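PDB 1UN8: dihydroxyacetone kinase from Citrobacter freundii, which phosphorylates dihydroxyacetone with ATP, giving dihydroxyacetone phosphate and ADP, in the oxidative branch of glycerol fermentation. Local coordinates for residues L244-V256 and F303-E315. Sequence-based numbering, arbitrary orientation.
Sequences LLAALPETGRLAV and FSLTAIVLEESIE
A255 and I308 form the hydrogen-bonded pair of the antiparallel pairing between strands 254-260 and 301-309. A255 N bonds to I308 O at 3.2 Å, in the carbonyl plane, and I308 N returns to A255 O at 3.1 Å. A third backbone bond joins L310, the centre of an inverse gamma turn, to R253: L310 N reaches R253 O from above the carbonyl plane, at 3.1 Å. V256 CA closes to 3.2 Å from T306 O in a CA-H...O contact.

On one face of the sheet, A255 CB touches I308 CG2. A255 CB also lies 3.8 Å from L310 CD2, while L310 CD1 rests against the backbone of L254. On the other, the end of helix 233-247 and the loop after it lie over L305, A307 and V309: L244 crosses L305 at about a right angle, both methyls of L248 straddle A307 CB, and P249 CD presses on V309 CG2 at 3.6 Å.

The bent R253 chain turns away to a salt bridge with D286. Helix 233-247 on one face, with helix 155-167 on the T306/I308 face, is the layered alpha/beta arrangement of the DhaK domain.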
loop_
_atom_site.group_PDB
_atom_site.type_symbol
_atom_site.label_atom_id
_atom_site.label_comp_id
_atom_site.label_asym_id
_atom_site.label_seq_id
_atom_site.Cartn_x
_atom_site.Cartn_y
_atom_site.Cartn_z
ATOM N N LEU A 244 19.937 -14.419 0.609
ATOM C CA LEU A 244 20.389 -13.424 -0.349
ATOM C C LEU A 244 21.911 -13.428 -0.374
ATOM O O LEU A 244 22.516 -13.421 -1.446
ATOM C CB LEU A 244 19.877 -12.033 0.023
ATOM C CG LEU A 244 18.462 -11.683 -0.455
ATOM C CD1 LEU A 244 18.015 -10.373 0.162
ATOM C CD2 LEU A 244 18.437 -11.585 -1.969
ATOM N N LEU A 245 22.530 -13.456 0.807
ATOM C CA LEU A 245 23.983 -13.460 0.890
ATOM C C LEU A 245 24.604 -14.684 0.226
ATOM O O LEU A 245 25.672 -14.592 -0.388
ATOM C CB LEU A 245 24.441 -13.377 2.349
ATOM C CG LEU A 245 24.383 -11.982 2.976
ATOM C CD1 LEU A 245 24.917 -12.022 4.394
ATOM C CD2 LEU A 245 25.192 -11.004 2.135
ATOM N N ALA A 246 23.937 -15.822 0.342
ATOM C CA ALA A 246 24.441 -17.047 -0.258
ATOM C C ALA A 246 24.434 -16.966 -1.785
ATOM O O ALA A 246 25.190 -17.675 -2.452
ATOM C CB ALA A 246 23.610 -18.241 0.207
ATOM N N ALA A 247 23.590 -16.105 -2.345
ATOM C CA ALA A 247 23.521 -15.985 -3.792
ATOM C C ALA A 247 24.346 -14.828 -4.319
ATOM O O ALA A 247 24.714 -14.808 -5.484
ATOM C CB ALA A 247 22.084 -15.830 -4.230
ATOM N N LEU A 248 24.639 -13.865 -3.457
ATOM C CA LEU A 248 25.409 -12.699 -3.855
ATOM C C LEU A 248 26.900 -12.961 -3.813
ATOM O O LEU A 248 27.346 -13.899 -3.162
ATOM C CB LEU A 248 25.097 -11.534 -2.916
ATOM C CG LEU A 248 23.720 -10.876 -3.011
ATOM C CD1 LEU A 248 23.406 -10.134 -1.712
ATOM C CD2 LEU A 248 23.697 -9.936 -4.213
ATOM N N PRO A 249 27.693 -12.143 -4.532
ATOM C CA PRO A 249 29.149 -12.314 -4.531
ATOM C C PRO A 249 29.569 -12.079 -3.078
ATOM O O PRO A 249 28.864 -11.387 -2.344
ATOM C CB PRO A 249 29.620 -11.198 -5.452
ATOM C CG PRO A 249 28.498 -11.071 -6.415
ATOM C CD PRO A 249 27.290 -11.132 -5.525
ATOM N N GLU A 250 30.699 -12.627 -2.647
ATOM C CA GLU A 250 31.090 -12.435 -1.260
ATOM C C GLU A 250 31.526 -11.002 -0.951
ATOM O O GLU A 250 31.672 -10.633 0.215
ATOM C CB GLU A 250 32.184 -13.429 -0.860
ATOM C CG GLU A 250 33.601 -12.954 -1.093
ATOM C CD GLU A 250 34.627 -13.928 -0.548
ATOM O OE1 GLU A 250 34.703 -15.060 -1.080
ATOM O OE2 GLU A 250 35.345 -13.565 0.415
ATOM N N THR A 251 31.730 -10.190 -1.982
ATOM C CA THR A 251 32.116 -8.801 -1.762
ATOM C C THR A 251 31.486 -7.895 -2.806
ATOM O O THR A 251 31.070 -8.352 -3.875
ATOM C CB THR A 251 33.657 -8.590 -1.817
ATOM O OG1 THR A 251 34.119 -8.735 -3.166
ATOM C CG2 THR A 251 34.375 -9.592 -0.914
ATOM N N GLY A 252 31.430 -6.604 -2.487
ATOM C CA GLY A 252 30.851 -5.626 -3.398
ATOM C C GLY A 252 29.710 -4.826 -2.786
ATOM O O GLY A 252 28.994 -5.314 -1.907
ATOM N N ARG A 253 29.543 -3.592 -3.251
ATOM C CA ARG A 253 28.486 -2.727 -2.759
ATOM C C ARG A 253 27.141 -3.187 -3.320
ATOM O O ARG A 253 27.079 -3.860 -4.358
ATOM C CB ARG A 253 28.765 -1.269 -3.142
ATOM C CG ARG A 253 30.120 -0.748 -2.653
ATOM C CD ARG A 253 30.379 -1.123 -1.204
ATOM N NE ARG A 253 29.489 -0.430 -0.275
ATOM C CZ ARG A 253 29.473 -0.651 1.038
ATOM N NH1 ARG A 253 30.300 -1.546 1.564
ATOM N NH2 ARG A 253 28.637 0.020 1.825
ATOM N N LEU A 254 26.070 -2.808 -2.626
ATOM C CA LEU A 254 24.722 -3.214 -2.999
ATOM C C LEU A 254 23.642 -2.154 -2.861
ATOM O O LEU A 254 23.673 -1.285 -1.999
ATOM C CB LEU A 254 24.257 -4.402 -2.128
ATOM C CG LEU A 254 25.123 -5.664 -2.057
ATOM C CD1 LEU A 254 24.789 -6.475 -0.823
ATOM C CD2 LEU A 254 24.934 -6.509 -3.304
ATOM N N ALA A 255 22.683 -2.264 -3.747
ATOM C CA ALA A 255 21.499 -1.424 -3.716
ATOM C C ALA A 255 20.396 -2.427 -3.334
ATOM O O ALA A 255 20.326 -3.497 -3.939
ATOM C CB ALA A 255 21.201 -0.777 -5.065
ATOM N N VAL A 256 19.540 -2.120 -2.371
ATOM C CA VAL A 256 18.485 -3.048 -1.981
ATOM C C VAL A 256 17.107 -2.422 -2.106
ATOM O O VAL A 256 16.862 -1.311 -1.617
ATOM C CB VAL A 256 18.687 -3.542 -0.521
ATOM C CG1 VAL A 256 17.472 -4.312 -0.033
ATOM C CG2 VAL A 256 19.939 -4.406 -0.439
ATOM N N PHE A 303 6.177 -9.133 1.366
ATOM C CA PHE A 303 7.111 -8.141 0.843
ATOM C C PHE A 303 8.265 -8.875 0.199
ATOM O O PHE A 303 8.431 -10.071 0.418
ATOM C CB PHE A 303 7.621 -7.229 1.970
ATOM C CG PHE A 303 8.486 -7.930 2.986
ATOM C CD1 PHE A 303 9.865 -8.073 2.774
ATOM C CD2 PHE A 303 7.926 -8.469 4.149
ATOM C CE1 PHE A 303 10.672 -8.743 3.702
ATOM C CE2 PHE A 303 8.723 -9.142 5.087
ATOM C CZ PHE A 303 10.096 -9.280 4.864
ATOM N N SER A 304 9.049 -8.183 -0.621
ATOM C CA SER A 304 10.204 -8.823 -1.237
ATOM C C SER A 304 11.432 -7.965 -1.046
ATOM O O SER A 304 11.331 -6.753 -0.877
ATOM C CB SER A 304 9.933 -9.111 -2.715
ATOM O OG SER A 304 9.729 -7.909 -3.439
ATOM N N LEU A 305 12.587 -8.613 -1.033
ATOM C CA LEU A 305 13.852 -7.927 -0.897
ATOM C C LEU A 305 14.683 -8.251 -2.125
ATOM O O LEU A 305 14.939 -9.424 -2.416
ATOM C CB LEU A 305 14.584 -8.400 0.349
ATOM C CG LEU A 305 13.964 -7.973 1.669
ATOM C CD1 LEU A 305 14.688 -8.654 2.821
ATOM C CD2 LEU A 305 14.033 -6.461 1.789
ATOM N N THR A 306 15.077 -7.211 -2.860
ATOM C CA THR A 306 15.903 -7.388 -4.051
ATOM C C THR A 306 17.264 -6.717 -3.890
ATOM O O THR A 306 17.347 -5.528 -3.575
ATOM C CB THR A 306 15.259 -6.796 -5.302
ATOM O OG1 THR A 306 14.030 -7.465 -5.578
ATOM C CG2 THR A 306 16.185 -6.971 -6.484
ATOM N N ALA A 307 18.322 -7.489 -4.099
ATOM C CA ALA A 307 19.679 -6.973 -4.008
ATOM C C ALA A 307 20.285 -6.987 -5.407
ATOM O O ALA A 307 20.195 -7.986 -6.121
ATOM C CB ALA A 307 20.512 -7.837 -3.067
ATOM N N ILE A 308 20.858 -5.857 -5.802
ATOM C CA ILE A 308 21.529 -5.730 -7.093
ATOM C C ILE A 308 22.975 -5.307 -6.826
ATOM O O ILE A 308 23.221 -4.368 -6.063
ATOM C CB ILE A 308 20.859 -4.679 -7.996
ATOM C CG1 ILE A 308 21.688 -4.515 -9.262
ATOM C CG2 ILE A 308 20.723 -3.341 -7.266
ATOM C CD1 ILE A 308 20.894 -4.712 -10.534
ATOM N N VAL A 309 23.924 -6.012 -7.440
ATOM C CA VAL A 309 25.342 -5.721 -7.258
ATOM C C VAL A 309 25.722 -4.457 -8.006
ATOM O O VAL A 309 25.440 -4.320 -9.192
ATOM C CB VAL A 309 26.221 -6.883 -7.769
ATOM C CG1 VAL A 309 27.692 -6.554 -7.558
ATOM C CG2 VAL A 309 25.854 -8.167 -7.044
ATOM N N LEU A 310 26.364 -3.530 -7.310
ATOM C CA LEU A 310 26.764 -2.280 -7.931
ATOM C C LEU A 310 28.139 -2.370 -8.592
ATOM O O LEU A 310 29.135 -1.881 -8.064
ATOM C CB LEU A 310 26.751 -1.165 -6.888
ATOM C CG LEU A 310 25.404 -0.940 -6.197
ATOM C CD1 LEU A 310 25.545 0.138 -5.132
ATOM C CD2 LEU A 310 24.365 -0.548 -7.233
ATOM N N GLU A 311 28.188 -3.017 -9.747
ATOM C CA GLU A 311 29.426 -3.149 -10.498
ATOM C C GLU A 311 29.240 -2.391 -11.809
ATOM O O GLU A 311 28.132 -2.318 -12.346
ATOM C CB GLU A 311 29.738 -4.626 -10.813
ATOM C CG GLU A 311 30.110 -5.527 -9.623
ATOM C CD GLU A 311 31.435 -5.161 -8.957
ATOM O OE1 GLU A 311 32.411 -4.891 -9.688
ATOM O OE2 GLU A 311 31.510 -5.160 -7.704
ATOM N N GLU A 312 30.326 -1.818 -12.309
ATOM C CA GLU A 312 30.297 -1.103 -13.574
ATOM C C GLU A 312 29.260 0.014 -13.640
ATOM O O GLU A 312 29.123 0.831 -12.727
ATOM C CB GLU A 312 30.036 -2.095 -14.717
ATOM C CG GLU A 312 30.915 -3.357 -14.702
ATOM C CD GLU A 312 32.391 -3.075 -14.984
ATOM O OE1 GLU A 312 32.701 -2.491 -16.051
ATOM O OE2 GLU A 312 33.243 -3.445 -14.141
ATOM N N SER A 313 28.523 0.018 -14.743
ATOM C CA SER A 313 27.508 1.017 -15.018
ATOM C C SER A 313 26.214 0.903 -14.213
ATOM O O SER A 313 25.394 1.820 -14.232
ATOM C CB SER A 313 27.174 0.981 -16.510
ATOM O OG SER A 313 28.321 1.242 -17.297
ATOM N N ILE A 314 26.018 -0.209 -13.514
ATOM C CA ILE A 314 24.789 -0.404 -12.753
ATOM C C ILE A 314 24.418 0.801 -11.887
ATOM O O ILE A 314 23.375 1.417 -12.094
ATOM C CB ILE A 314 24.867 -1.687 -11.847
ATOM C CG1 ILE A 314 24.853 -2.951 -12.713
ATOM C CG2 ILE A 314 23.696 -1.722 -10.874
ATOM C CD1 ILE A 314 23.599 -3.122 -13.528
ATOM N N GLU A 315 25.274 1.140 -10.926
ATOM C CA GLU A 315 24.986 2.249 -10.021
ATOM C C GLU A 315 24.704 3.571 -10.727
ATOM O O GLU A 315 23.791 4.301 -10.346
ATOM C CB GLU A 315 26.133 2.432 -9.029
ATOM C CG GLU A 315 25.790 3.384 -7.904
ATOM C CD GLU A 315 26.960 3.645 -6.987
ATOM O OE1 GLU A 315 26.757 4.164 -5.868
ATOM O OE2 GLU A 315 28.093 3.339 -7.393
#